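Local coordinates for SA0254 protein (Staphylococcus aureus subsp. aureus, PDB 2OOI), which is of unknown function but has a UTRA domain and so probably binds a small effector, as in GntR-family transcriptional regulators, at residues E125-Y130 with D146-Y151; R19-V24 with L55-D60; D60-I65 with S117-S122; E40-A45 with G139-S144; D47-L52 with Y67-K72. All coordinates share one frame; numbering follows the deposited sequence.

How the contacts relate
All five contacts reach one antiparallel sheet, whose strands run across it in the order 20-30, 49-58, 61-71, 141-150, 126-136 and 99-110. Contacts 2, 5 and 1 are strand pairings, the last two within hairpins, while contacts 3 and 4 set helix ends against strands. Contacts 3 and 4 stand farthest apart, their centres about 29 Å from each other; the centres of contacts 4 and 5 are about 9 Å apart, and the two touch. Contact 2 closes before contact 3 opens, sharing Asp60. Contact 5 is nested inside the loop closed by contact 4. The sheet is thus common to all five, with helix ends packed on strand 61-71 in contact 3 and 141-150 in contact 4.

Contact 1. Residues E125-Y130 with D146-Y151; sequences EPCLRY and DIVFHY
CD of Pro126 lies over the centre of one face of the Tyr151 ring, a CH-pi contact 4.1 Å from the centroid, and a water sits in plane at the ring edge. Farther along, Phe149 turns its edge toward the face of Tyr130, a T-shaped pair with planes at 84°. Tyr130 CB sits in the Phe149 plane, 3.6 Å from Phe149 CE1, and Ile147 CG2 covers a Phe149 face. On the reverse of the sheet, Cys127 SG lies over one face of the Arg129 guanidinium, offset toward the rim; Val148 CG1 meets Cys127 CB at 3.6 Å, and its CG2 neighbours this guanidinium, which is salt-bridged to Glu115. Tyr130 and Ile147 exchange two backbone hydrogen bonds; Phe149 N donates to Leu128 O. The water donates to Pro126 O and Phe149 O and accepts a weak bond from Tyr151 N. Val108 of the second subunit packs on Pro126 and Leu128. This is an antiparallel beta hairpin of strands 126-136 and 141-150, with a water bridging its backbones near the open end.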
# COMPACT_ATOMS: atom_id res chain seq x y z
N GLU B 125 4.77 -7.38 17.15
CA GLU B 125 3.64 -7.65 16.29
C GLU B 125 3.67 -6.75 15.06
O GLU B 125 4.23 -5.65 15.11
CB GLU B 125 2.33 -7.47 17.04
CG GLU B 125 1.97 -8.64 17.91
CD GLU B 125 0.60 -8.53 18.47
OE1 GLU B 125 0.30 -7.48 19.10
OE2 GLU B 125 -0.16 -9.50 18.28
N PRO B 126 3.07 -7.19 13.96
CA PRO B 126 3.23 -6.51 12.69
C PRO B 126 2.66 -5.08 12.64
O PRO B 126 1.75 -4.73 13.40
CB PRO B 126 2.45 -7.39 11.71
CG PRO B 126 2.24 -8.70 12.40
CD PRO B 126 2.19 -8.36 13.85
N CYS B 127 3.22 -4.27 11.74
CA CYS B 127 2.67 -2.93 11.43
C CYS B 127 2.93 -2.60 9.97
O CYS B 127 3.62 -3.36 9.28
CB CYS B 127 3.32 -1.87 12.32
SG CYS B 127 5.15 -1.87 12.23
N LEU B 128 2.37 -1.49 9.50
CA LEU B 128 2.76 -0.85 8.24
C LEU B 128 3.49 0.42 8.60
O LEU B 128 2.96 1.26 9.34
CB LEU B 128 1.53 -0.49 7.39
CG LEU B 128 1.79 -0.15 5.90
CD1 LEU B 128 2.30 -1.39 5.18
CD2 LEU B 128 0.55 0.37 5.19
N ARG B 129 4.71 0.57 8.10
CA ARG B 129 5.47 1.83 8.21
C ARG B 129 5.30 2.53 6.86
O ARG B 129 5.70 2.01 5.83
CB ARG B 129 6.95 1.63 8.54
CG ARG B 129 7.26 0.39 9.33
CD ARG B 129 8.58 0.43 10.09
NE ARG B 129 8.29 1.14 11.33
CZ ARG B 129 8.32 0.65 12.57
NH1 ARG B 129 8.71 -0.58 12.89
NH2 ARG B 129 7.97 1.45 13.53
N TYR B 130 4.70 3.71 6.90
CA TYR B 130 4.25 4.44 5.73
C TYR B 130 4.87 5.83 5.81
O TYR B 130 4.91 6.43 6.87
CB TYR B 130 2.74 4.48 5.83
CG TYR B 130 1.94 5.25 4.82
CD1 TYR B 130 1.18 4.59 3.84
CD2 TYR B 130 1.82 6.64 4.90
CE1 TYR B 130 0.38 5.29 2.95
CE2 TYR B 130 1.01 7.36 4.02
CZ TYR B 130 0.29 6.67 3.05
OH TYR B 130 -0.51 7.40 2.19
N ASP B 146 5.92 10.23 8.76
CA ASP B 146 5.98 8.81 9.00
C ASP B 146 4.80 8.40 9.81
O ASP B 146 4.49 9.02 10.83
CB ASP B 146 7.24 8.45 9.74
CG ASP B 146 8.39 8.49 8.86
OD1 ASP B 146 8.32 7.87 7.79
OD2 ASP B 146 9.35 9.16 9.20
N ILE B 147 4.14 7.35 9.35
CA ILE B 147 2.99 6.80 10.05
C ILE B 147 3.28 5.35 10.36
O ILE B 147 3.77 4.62 9.51
CB ILE B 147 1.77 6.91 9.18
CG1 ILE B 147 1.61 8.37 8.74
CG2 ILE B 147 0.55 6.39 9.91
CD1 ILE B 147 0.29 8.67 8.04
N VAL B 148 3.00 4.92 11.60
CA VAL B 148 2.98 3.47 11.86
C VAL B 148 1.55 3.04 12.17
O VAL B 148 0.91 3.53 13.09
CB VAL B 148 4.13 3.00 12.83
CG1 VAL B 148 3.99 1.57 13.13
CG2 VAL B 148 5.49 3.34 12.35
N PHE B 149 1.03 2.15 11.32
CA PHE B 149 -0.36 1.71 11.37
C PHE B 149 -0.57 0.50 12.27
O PHE B 149 0.25 -0.42 12.34
CB PHE B 149 -0.85 1.36 9.98
CG PHE B 149 -1.12 2.56 9.10
CD1 PHE B 149 -0.19 3.01 8.20
CD2 PHE B 149 -2.34 3.23 9.17
CE1 PHE B 149 -0.45 4.11 7.39
CE2 PHE B 149 -2.60 4.32 8.37
CZ PHE B 149 -1.66 4.75 7.47
N HIS B 150 -1.70 0.52 12.96
CA HIS B 150 -2.24 -0.64 13.67
C HIS B 150 -2.61 -1.70 12.64
O HIS B 150 -3.41 -1.43 11.76
CB HIS B 150 -3.48 -0.21 14.45
CG HIS B 150 -4.02 -1.26 15.35
ND1 HIS B 150 -3.94 -1.17 16.73
CD2 HIS B 150 -4.61 -2.45 15.08
CE1 HIS B 150 -4.48 -2.26 17.26
NE2 HIS B 150 -4.89 -3.05 16.28
N TYR B 151 -2.06 -2.90 12.74
CA TYR B 151 -2.21 -3.85 11.64
C TYR B 151 -3.60 -4.45 11.46
O TYR B 151 -3.93 -4.88 10.35
CB TYR B 151 -1.16 -4.94 11.70
CG TYR B 151 -1.47 -6.09 12.60
CD1 TYR B 151 -1.91 -7.29 12.08
CD2 TYR B 151 -1.31 -5.98 13.98
CE1 TYR B 151 -2.21 -8.34 12.91
CE2 TYR B 151 -1.58 -7.03 14.80
CZ TYR B 151 -2.03 -8.21 14.26
OH TYR B 151 -2.31 -9.28 15.06
O HOH W 1 0.35 -2.64 14.11

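Contact 2. Residues R19-V24 with L55-D60; sequences RMTSKV and LRFVDD
Met20 SD lies 3.4 Å from Val58 CG1, the two side chains running side by side on the same face of the sheet. On that face too, Ser22 CB approaches the edge of the Arg56 guanidinium, 3.8 Å from NE. The Met20 methyl is modelled over the centre of the guanidinium face, but too close for its exact position to be trusted. On the other face Thr21 stands by Phe57, with Thr21 OG1 3.9 Å from Phe57 CB. At the strand ends Arg19 and Asp59 form a long salt bridge, NH1 to OD2 at 3.8 Å, their flat groups turned 72° apart.

The backbone fixes these neighbours. Thr21 and Phe57 exchange two hydrogen bonds, as do Lys23 and Leu55, whose Lys23 N to Leu55 O bond is 2.7 Å; a weak Asp59 N to Arg19 O bond follows. One shell farther out, Ser22 OG bonds to Lys84 O, Phe11 of helix 11-14 packs on Met20, and a bound zinc ion lies about 4 Å from the Arg56 side chain. Regular alternation of hydrogen-bonded and non-hydrogen-bonded pairs marks an antiparallel sheet, here joining one of the two outermost strands within the chain, 20-30, to strand 49-58.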
# COMPACT_ATOMS: atom_id res chain seq x y z
N ARG B 19 -15.41 10.81 11.71
CA ARG B 19 -14.83 9.63 12.39
C ARG B 19 -13.47 9.83 13.08
O ARG B 19 -13.22 9.34 14.19
CB ARG B 19 -14.65 8.51 11.37
CG ARG B 19 -15.94 7.87 10.89
CD ARG B 19 -16.19 8.07 9.39
NE ARG B 19 -15.33 7.30 8.48
CZ ARG B 19 -15.24 5.97 8.44
NH1 ARG B 19 -15.89 5.20 9.31
NH2 ARG B 19 -14.46 5.39 7.54
N MET B 20 -12.58 10.51 12.38
CA MET B 20 -11.19 10.69 12.79
C MET B 20 -11.09 11.61 13.97
O MET B 20 -11.65 12.69 13.96
CB MET B 20 -10.39 11.30 11.63
CG MET B 20 -10.13 10.35 10.48
SD MET B 20 -8.65 9.36 10.74
CE MET B 20 -7.44 10.56 11.30
N THR B 21 -10.38 11.17 15.01
CA THR B 21 -9.92 12.06 16.07
C THR B 21 -8.47 11.72 16.36
O THR B 21 -7.96 10.69 15.94
CB THR B 21 -10.77 11.96 17.37
OG1 THR B 21 -10.65 10.65 17.94
CG2 THR B 21 -12.25 12.26 17.09
N SER B 22 -7.79 12.60 17.06
CA SER B 22 -6.39 12.38 17.30
C SER B 22 -6.01 12.94 18.62
O SER B 22 -6.65 13.84 19.10
CB SER B 22 -5.56 12.99 16.17
OG SER B 22 -5.25 14.31 16.44
N LYS B 23 -4.98 12.38 19.23
CA LYS B 23 -4.42 12.90 20.46
C LYS B 23 -3.01 13.39 20.16
O LYS B 23 -2.18 12.64 19.66
CB LYS B 23 -4.42 11.81 21.52
CG LYS B 23 -3.53 12.11 22.72
CD LYS B 23 -3.75 11.12 23.88
CE LYS B 23 -3.20 11.69 25.21
NZ LYS B 23 -3.87 12.97 25.58
N VAL B 24 -2.73 14.65 20.45
CA VAL B 24 -1.43 15.23 20.17
C VAL B 24 -0.50 14.84 21.29
O VAL B 24 -0.79 15.14 22.42
CB VAL B 24 -1.47 16.75 20.06
CG1 VAL B 24 -0.05 17.30 19.93
CG2 VAL B 24 -2.35 17.16 18.87
N LEU B 55 -1.42 10.60 17.91
CA LEU B 55 -2.01 9.27 17.97
C LEU B 55 -3.42 9.38 17.42
O LEU B 55 -4.20 10.14 17.94
CB LEU B 55 -1.99 8.79 19.41
CG LEU B 55 -2.42 7.36 19.72
CD1 LEU B 55 -1.53 6.35 19.01
CD2 LEU B 55 -2.38 7.11 21.22
N ARG B 56 -3.74 8.64 16.36
CA ARG B 56 -4.99 8.83 15.62
C ARG B 56 -5.96 7.66 15.74
O ARG B 56 -5.56 6.51 15.73
CB ARG B 56 -4.70 9.08 14.14
CG ARG B 56 -3.52 10.01 13.95
CD ARG B 56 -3.59 10.81 12.68
NE ARG B 56 -4.68 11.77 12.73
CZ ARG B 56 -5.07 12.50 11.70
NH1 ARG B 56 -4.46 12.41 10.54
NH2 ARG B 56 -6.11 13.32 11.84
N PHE B 57 -7.24 7.99 15.84
CA PHE B 57 -8.31 7.01 16.05
C PHE B 57 -9.36 7.19 14.98
O PHE B 57 -9.65 8.30 14.56
CB PHE B 57 -8.97 7.22 17.42
CG PHE B 57 -8.01 7.22 18.58
CD1 PHE B 57 -7.90 6.10 19.41
CD2 PHE B 57 -7.23 8.32 18.86
CE1 PHE B 57 -7.02 6.10 20.50
CE2 PHE B 57 -6.35 8.32 19.96
CZ PHE B 57 -6.25 7.21 20.77
N VAL B 58 -9.92 6.07 14.54
CA VAL B 58 -11.15 6.08 13.74
C VAL B 58 -12.23 5.36 14.55
O VAL B 58 -12.17 4.13 14.75
CB VAL B 58 -10.97 5.44 12.34
CG1 VAL B 58 -10.19 6.40 11.43
CG2 VAL B 58 -10.24 4.09 12.42
N ASP B 59 -13.18 6.13 15.06
CA ASP B 59 -14.30 5.60 15.83
C ASP B 59 -13.87 5.03 17.18
O ASP B 59 -14.40 4.03 17.65
CB ASP B 59 -15.08 4.54 15.01
CG ASP B 59 -15.88 5.16 13.88
OD1 ASP B 59 -16.05 6.42 13.88
OD2 ASP B 59 -16.35 4.38 13.02
N ASP B 60 -12.92 5.68 17.83
CA ASP B 60 -12.37 5.18 19.11
C ASP B 60 -11.46 3.95 18.96
O ASP B 60 -10.85 3.52 19.96
CB ASP B 60 -13.50 4.86 20.09
CG ASP B 60 -14.46 6.02 20.25
OD1 ASP B 60 -14.01 7.11 20.67
OD2 ASP B 60 -15.67 5.83 19.96

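Contact 3. Residues D60-I65 with S117-S122; sequences DDVLCI and SLLQLS
Val62 and Leu119 bring their CA atoms to 6.1 Å, without any hydrogen bond across, where strand 61-71 passes the end of helix 113-118. The helix closes in a Schellman motif: Gln120 adopts a positive phi of 55° and its N bonds back to Ser117 O. On the strand, Leu63 and Cys64 both face Arg56 in a classic beta bulge, and Val62 and Ile65, on its two sides, both point toward the helix end.

Leu119 carries most of the packing. Its CD2 comes 3.9 Å from Val62 CG2 and equally 3.9 Å from Ile65 CG1, and it also lies against Cys64 CA at 3.8 Å, so one methyl sits across the bulge. Val62 and Leu119 cross at about a right angle. With Val62 CG2 anti to the backbone N, that branch goes to the leucine methyl, whereas CG1 reaches Leu119 O at 3.5 Å. Ile65 extends its CD1 to Leu118 CB at 4.1 Å, again crossing at about a right angle. Around them, Leu55 packs on Val62 and Ile65, and Leu111 covers Leu119. Because aliphatic branches make every side-chain contact here and no hydrogen bond joins the two segments, this contact rests on apolar burial and shape; helix 113-118 has a polar tie to the sheet elsewhere, a salt bridge to Arg129.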
# COMPACT_ATOMS: atom_id res chain seq x y z
N ASP B 60 -12.92 5.68 17.83
CA ASP B 60 -12.37 5.18 19.11
C ASP B 60 -11.46 3.95 18.96
O ASP B 60 -10.85 3.52 19.96
CB ASP B 60 -13.50 4.86 20.09
CG ASP B 60 -14.46 6.02 20.25
OD1 ASP B 60 -14.01 7.11 20.67
OD2 ASP B 60 -15.67 5.83 19.96
N ASP B 61 -11.35 3.40 17.74
CA ASP B 61 -10.29 2.44 17.46
C ASP B 61 -8.99 3.14 17.05
O ASP B 61 -8.99 3.93 16.11
CB ASP B 61 -10.72 1.48 16.34
CG ASP B 61 -11.82 0.54 16.78
OD1 ASP B 61 -12.28 0.64 17.94
OD2 ASP B 61 -12.21 -0.30 15.95
N VAL B 62 -7.89 2.83 17.74
CA VAL B 62 -6.59 3.42 17.40
C VAL B 62 -6.12 2.96 16.00
O VAL B 62 -6.08 1.77 15.72
CB VAL B 62 -5.52 3.12 18.49
CG1 VAL B 62 -5.09 1.65 18.45
CG2 VAL B 62 -4.35 4.05 18.33
N LEU B 63 -5.78 3.92 15.14
CA LEU B 63 -5.45 3.63 13.76
C LEU B 63 -3.95 3.64 13.55
O LEU B 63 -3.39 2.71 12.95
CB LEU B 63 -6.13 4.64 12.84
CG LEU B 63 -5.89 4.45 11.33
CD1 LEU B 63 -6.54 3.14 10.82
CD2 LEU B 63 -6.35 5.71 10.54
N CYS B 64 -3.29 4.68 14.03
CA CYS B 64 -1.86 4.86 13.78
C CYS B 64 -1.21 5.93 14.63
O CYS B 64 -1.90 6.80 15.18
CB CYS B 64 -1.66 5.29 12.34
SG CYS B 64 -2.64 6.75 11.99
N ILE B 65 0.11 5.85 14.73
CA ILE B 65 0.93 6.91 15.29
C ILE B 65 1.50 7.69 14.11
O ILE B 65 1.97 7.09 13.17
CB ILE B 65 2.12 6.37 16.12
CG1 ILE B 65 1.69 5.19 16.99
CG2 ILE B 65 2.72 7.47 16.95
CD1 ILE B 65 2.82 4.20 17.30
N SER B 117 2.84 -0.07 22.66
CA SER B 117 2.09 0.49 23.77
C SER B 117 1.10 1.49 23.29
O SER B 117 -0.06 1.44 23.66
CB SER B 117 3.02 1.17 24.76
OG SER B 117 3.73 0.18 25.49
N LEU B 118 1.53 2.42 22.45
CA LEU B 118 0.63 3.43 21.94
C LEU B 118 -0.53 2.83 21.13
O LEU B 118 -1.60 3.39 21.12
CB LEU B 118 1.40 4.44 21.11
CG LEU B 118 2.39 5.34 21.89
CD1 LEU B 118 3.33 6.07 20.93
CD2 LEU B 118 1.66 6.36 22.80
N LEU B 119 -0.32 1.69 20.46
CA LEU B 119 -1.34 1.11 19.61
C LEU B 119 -2.04 -0.05 20.33
O LEU B 119 -2.89 -0.74 19.74
CB LEU B 119 -0.73 0.60 18.30
CG LEU B 119 -0.09 1.61 17.33
CD1 LEU B 119 0.69 0.90 16.22
CD2 LEU B 119 -1.13 2.52 16.71
N GLN B 120 -1.71 -0.27 21.61
CA GLN B 120 -2.33 -1.35 22.37
C GLN B 120 -2.21 -2.72 21.70
O GLN B 120 -3.22 -3.43 21.50
CB GLN B 120 -3.79 -1.02 22.61
CG GLN B 120 -3.98 0.19 23.47
CD GLN B 120 -5.43 0.39 23.76
OE1 GLN B 120 -5.96 -0.14 24.75
NE2 GLN B 120 -6.12 1.08 22.85
N LEU B 121 -0.96 -3.06 21.36
CA LEU B 121 -0.56 -4.33 20.76
C LEU B 121 0.72 -4.76 21.48
O LEU B 121 1.16 -4.07 22.40
CB LEU B 121 -0.30 -4.13 19.25
CG LEU B 121 -1.58 -3.92 18.40
CD1 LEU B 121 -1.34 -3.41 16.96
CD2 LEU B 121 -2.41 -5.22 18.39
N SER B 122 1.33 -5.87 21.06
CA SER B 122 2.57 -6.36 21.69
C SER B 122 3.83 -6.03 20.88
O SER B 122 3.80 -6.12 19.64
CB SER B 122 2.51 -7.87 21.85
OG SER B 122 1.25 -8.26 22.36

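Contact 4. Residues E40-A45 with G139-S144; sequences ELQLNA and GKPFDS
A Schellman motif ends helix 35-41, and there Leu41 and Pro141 meet as the helix terminus rests on the start of strand 141-150. Gln42 supplies the positive phi, 51°, that turns the chain away from the helix. The ring of Pro141 points at this turn: its CG lies 3.5 Å from Leu41 O and 3.9 Å from Gln42 OE1, the extended glutamine crossing the ring at about a right angle.

Leu41 sends its CD2 onto the strand backbone, 3.8 Å from Asp143 N and 3.9 Å from Ser144 CB. One polar bond supplements this packing. Glu40, with CG anti to the backbone N (chi1 -171°) and the chain extended beyond it, carries its carboxylate to Ser144, whose OG donates to Glu40 OE1. The modelled separation is very short, and its exact value is doubtful at this resolution. The second carboxylate oxygen, OE2, is hydrogen-bonded to Thr133 OG1 and His131 NE2 on strand 126-136, so the glutamate ties the helix to two adjacent strands of the sheet.

Leu41 also packs on Val49 of strand 49-58. The strand residues between the two contact points turn the other way: Phe142 lies against helices 72-75 and 87-94, and Asp143 against Phe88 of the latter, so the start of strand 141-150 has helix 35-41 on one side and helices 72-75 and 87-94 on the other.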
# COMPACT_ATOMS: atom_id res chain seq x y z
N GLU B 40 15.39 16.15 3.12
CA GLU B 40 14.12 15.83 2.52
C GLU B 40 13.24 17.05 2.26
O GLU B 40 12.59 17.13 1.24
CB GLU B 40 13.37 14.81 3.40
CG GLU B 40 12.15 14.26 2.75
CD GLU B 40 11.27 13.49 3.72
OE1 GLU B 40 11.66 13.30 4.90
OE2 GLU B 40 10.18 13.06 3.30
N LEU B 41 13.18 17.99 3.19
CA LEU B 41 12.36 19.16 2.93
C LEU B 41 13.13 20.23 2.14
O LEU B 41 12.60 21.31 1.88
CB LEU B 41 11.80 19.72 4.24
CG LEU B 41 10.88 18.77 5.01
CD1 LEU B 41 10.25 19.49 6.20
CD2 LEU B 41 9.80 18.21 4.13
N GLN B 42 14.36 19.89 1.73
CA GLN B 42 15.27 20.76 1.00
C GLN B 42 15.41 22.08 1.71
O GLN B 42 15.00 23.10 1.19
CB GLN B 42 14.81 20.93 -0.44
CG GLN B 42 14.94 19.65 -1.25
CD GLN B 42 14.03 19.59 -2.48
OE1 GLN B 42 13.50 18.52 -2.81
NE2 GLN B 42 13.86 20.71 -3.16
N LEU B 43 16.01 22.04 2.91
CA LEU B 43 16.07 23.15 3.86
C LEU B 43 17.50 23.67 4.10
O LEU B 43 18.46 23.03 3.67
CB LEU B 43 15.51 22.67 5.22
CG LEU B 43 14.04 22.86 5.63
CD1 LEU B 43 13.08 22.70 4.48
CD2 LEU B 43 13.68 21.92 6.77
N ASN B 44 17.61 24.83 4.78
CA ASN B 44 18.79 25.23 5.61
C ASN B 44 18.71 24.75 7.10
O ASN B 44 17.63 24.34 7.60
CB ASN B 44 18.93 26.76 5.68
CG ASN B 44 18.70 27.43 4.35
OD1 ASN B 44 17.99 28.46 4.28
ND2 ASN B 44 19.27 26.88 3.28
N ALA B 45 19.83 24.87 7.84
CA ALA B 45 20.01 24.17 9.14
C ALA B 45 19.63 24.98 10.38
O ALA B 45 18.47 25.23 10.62
CB ALA B 45 21.45 23.67 9.27
N GLY B 139 5.99 22.52 -6.59
CA GLY B 139 7.06 21.56 -6.30
C GLY B 139 7.87 21.77 -5.03
O GLY B 139 8.95 21.21 -4.88
N LYS B 140 7.36 22.57 -4.09
CA LYS B 140 8.06 22.83 -2.84
C LYS B 140 7.63 21.76 -1.83
O LYS B 140 6.45 21.60 -1.57
CB LYS B 140 7.80 24.26 -2.32
CG LYS B 140 8.32 25.37 -3.29
CD LYS B 140 7.89 26.83 -2.90
CE LYS B 140 8.16 27.87 -4.05
NZ LYS B 140 7.35 29.17 -3.98
N PRO B 141 8.58 21.00 -1.31
CA PRO B 141 8.21 19.96 -0.35
C PRO B 141 7.98 20.58 1.00
O PRO B 141 8.84 21.30 1.44
CB PRO B 141 9.45 19.07 -0.30
CG PRO B 141 10.60 19.96 -0.66
CD PRO B 141 10.03 21.05 -1.55
N PHE B 142 6.85 20.35 1.66
CA PHE B 142 6.60 21.06 2.91
C PHE B 142 6.31 20.19 4.14
O PHE B 142 6.32 20.70 5.26
CB PHE B 142 5.48 22.07 2.71
CG PHE B 142 4.15 21.44 2.45
CD1 PHE B 142 3.36 21.04 3.49
CD2 PHE B 142 3.71 21.23 1.16
CE1 PHE B 142 2.14 20.44 3.26
CE2 PHE B 142 2.48 20.62 0.92
CZ PHE B 142 1.70 20.22 1.97
N ASP B 143 6.06 18.89 3.94
CA ASP B 143 5.63 18.00 5.03
C ASP B 143 6.26 16.65 4.82
O ASP B 143 6.04 16.02 3.79
CB ASP B 143 4.11 17.88 4.99
CG ASP B 143 3.55 16.76 5.88
OD1 ASP B 143 4.30 16.04 6.56
OD2 ASP B 143 2.30 16.62 5.90
N SER B 144 7.03 16.20 5.81
CA SER B 144 7.61 14.86 5.85
C SER B 144 6.93 14.05 6.94
O SER B 144 7.11 14.33 8.11
CB SER B 144 9.11 14.95 6.19
OG SER B 144 9.75 13.68 6.22

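Contact 5. Residues D47-L52 with Y67-K72; sequences DTVYYL and YSYYHK
Tyr51 lies against Tyr69 for most of its length. From CB, 4.1 Å from Tyr69 CE2, the side chain runs with CG anti to the backbone N (chi1 174°). CD1 then settles over one face of the Tyr69 ring, offset toward its rim and 3.3 Å from CE2, while CE1 lies 3.6 Å from Tyr69 CZ. The ring planes are inclined at 43°. At the tip, Tyr51 OH reaches the edge of the Tyr67 ring, in its plane and 3.3 Å from CD1, and is hydrogen-bonded to Glu53 OE2.

On the opposite face Leu52 CD2 meets the edge of the Tyr70 ring. Beyond the strand pair, Lys72 runs alongside Thr48, its CG 3.7 Å from Tyr50 CE1, and its NZ forms a salt bridge with Glu29. Backbone bonds fix this register: Tyr50 with Tyr70 and Leu52 with Ser68 each exchange two, and Lys72 N donates to Thr48 O at 3.0 Å. Helix 35-41 flanks the face of Val49 and Tyr69, helix 87-94 that of Leu52 and Tyr70. Such pairing is that of a beta hairpin, strands 49-58 and 61-71, with tyrosines filling both faces at its open end and His71 at the N-cap position of helix 72-75.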
# COMPACT_ATOMS: atom_id res chain seq x y z
N ASP B 47 16.01 27.74 8.49
CA ASP B 47 14.67 27.24 8.17
C ASP B 47 14.15 26.49 9.36
O ASP B 47 14.78 25.53 9.78
CB ASP B 47 14.72 26.28 6.99
CG ASP B 47 14.97 26.98 5.70
OD1 ASP B 47 14.88 28.23 5.65
OD2 ASP B 47 15.29 26.26 4.73
N THR B 48 13.03 26.92 9.93
CA THR B 48 12.50 26.17 11.05
C THR B 48 11.40 25.20 10.58
O THR B 48 10.78 25.37 9.51
CB THR B 48 12.07 27.08 12.25
OG1 THR B 48 10.65 27.30 12.23
CG2 THR B 48 12.85 28.41 12.33
N VAL B 49 11.22 24.14 11.36
CA VAL B 49 10.18 23.14 11.12
C VAL B 49 9.41 22.93 12.40
O VAL B 49 9.96 23.05 13.48
CB VAL B 49 10.75 21.76 10.68
CG1 VAL B 49 11.48 21.83 9.33
CG2 VAL B 49 11.64 21.15 11.79
N TYR B 50 8.12 22.64 12.29
CA TYR B 50 7.32 22.15 13.42
C TYR B 50 7.38 20.63 13.44
O TYR B 50 7.31 20.01 12.39
CB TYR B 50 5.87 22.52 13.24
CG TYR B 50 5.54 24.00 13.23
CD1 TYR B 50 5.11 24.62 12.06
CD2 TYR B 50 5.60 24.76 14.40
CE1 TYR B 50 4.75 25.96 12.06
CE2 TYR B 50 5.27 26.11 14.40
CZ TYR B 50 4.82 26.70 13.23
OH TYR B 50 4.45 28.02 13.22
N TYR B 51 7.52 20.04 14.63
CA TYR B 51 7.51 18.59 14.80
C TYR B 51 6.28 18.23 15.63
O TYR B 51 6.02 18.88 16.64
CB TYR B 51 8.76 18.10 15.55
CG TYR B 51 8.70 16.63 15.88
CD1 TYR B 51 8.79 15.68 14.87
CD2 TYR B 51 8.51 16.18 17.19
CE1 TYR B 51 8.69 14.31 15.13
CE2 TYR B 51 8.41 14.79 17.47
CZ TYR B 51 8.51 13.87 16.42
OH TYR B 51 8.42 12.51 16.61
N LEU B 52 5.52 17.21 15.20
CA LEU B 52 4.50 16.65 16.07
C LEU B 52 4.36 15.14 15.98
O LEU B 52 4.57 14.56 14.93
CB LEU B 52 3.12 17.26 15.81
CG LEU B 52 2.44 17.03 14.47
CD1 LEU B 52 0.92 16.93 14.58
CD2 LEU B 52 2.83 18.19 13.59
N TYR B 67 4.25 10.67 12.97
CA TYR B 67 5.38 11.55 13.24
C TYR B 67 5.59 12.45 12.03
O TYR B 67 5.95 11.97 10.96
CB TYR B 67 6.64 10.70 13.46
CG TYR B 67 6.48 9.57 14.45
CD1 TYR B 67 6.88 9.71 15.76
CD2 TYR B 67 5.94 8.35 14.07
CE1 TYR B 67 6.76 8.69 16.69
CE2 TYR B 67 5.81 7.29 15.00
CZ TYR B 67 6.23 7.48 16.30
OH TYR B 67 6.10 6.46 17.23
N SER B 68 5.34 13.75 12.18
CA SER B 68 5.39 14.68 11.02
C SER B 68 6.34 15.88 11.21
O SER B 68 6.42 16.45 12.29
CB SER B 68 4.00 15.26 10.74
OG SER B 68 3.06 14.25 10.40
N TYR B 69 7.00 16.28 10.14
CA TYR B 69 7.71 17.54 10.13
C TYR B 69 7.15 18.46 9.06
O TYR B 69 7.00 18.03 7.91
CB TYR B 69 9.20 17.34 9.87
CG TYR B 69 9.93 16.51 10.89
CD1 TYR B 69 9.94 15.10 10.81
CD2 TYR B 69 10.64 17.11 11.92
CE1 TYR B 69 10.63 14.33 11.73
CE2 TYR B 69 11.33 16.35 12.84
CZ TYR B 69 11.32 14.97 12.75
OH TYR B 69 12.02 14.24 13.67
N TYR B 70 6.92 19.72 9.44
CA TYR B 70 6.39 20.73 8.54
C TYR B 70 7.32 21.93 8.37
O TYR B 70 7.82 22.47 9.35
CB TYR B 70 5.11 21.27 9.13
CG TYR B 70 4.00 20.26 9.20
CD1 TYR B 70 3.19 20.04 8.10
CD2 TYR B 70 3.75 19.54 10.35
CE1 TYR B 70 2.17 19.15 8.13
CE2 TYR B 70 2.74 18.62 10.40
CZ TYR B 70 1.95 18.45 9.29
OH TYR B 70 0.94 17.57 9.30
N HIS B 71 7.50 22.37 7.14
CA HIS B 71 8.30 23.56 6.85
C HIS B 71 7.53 24.84 7.24
O HIS B 71 6.51 25.18 6.64
CB HIS B 71 8.73 23.54 5.37
CG HIS B 71 9.69 24.62 4.98
ND1 HIS B 71 10.04 24.87 3.67
CD2 HIS B 71 10.36 25.54 5.72
CE1 HIS B 71 10.88 25.88 3.62
NE2 HIS B 71 11.09 26.31 4.85
N LYS B 72 8.04 25.54 8.25
CA LYS B 72 7.31 26.66 8.84
C LYS B 72 7.06 27.76 7.82
O LYS B 72 5.98 28.35 7.78
CB LYS B 72 8.07 27.22 10.04
CG LYS B 72 7.34 28.32 10.79
CD LYS B 72 8.19 28.90 11.90
CE LYS B 72 7.46 30.00 12.64
NZ LYS B 72 8.38 30.83 13.47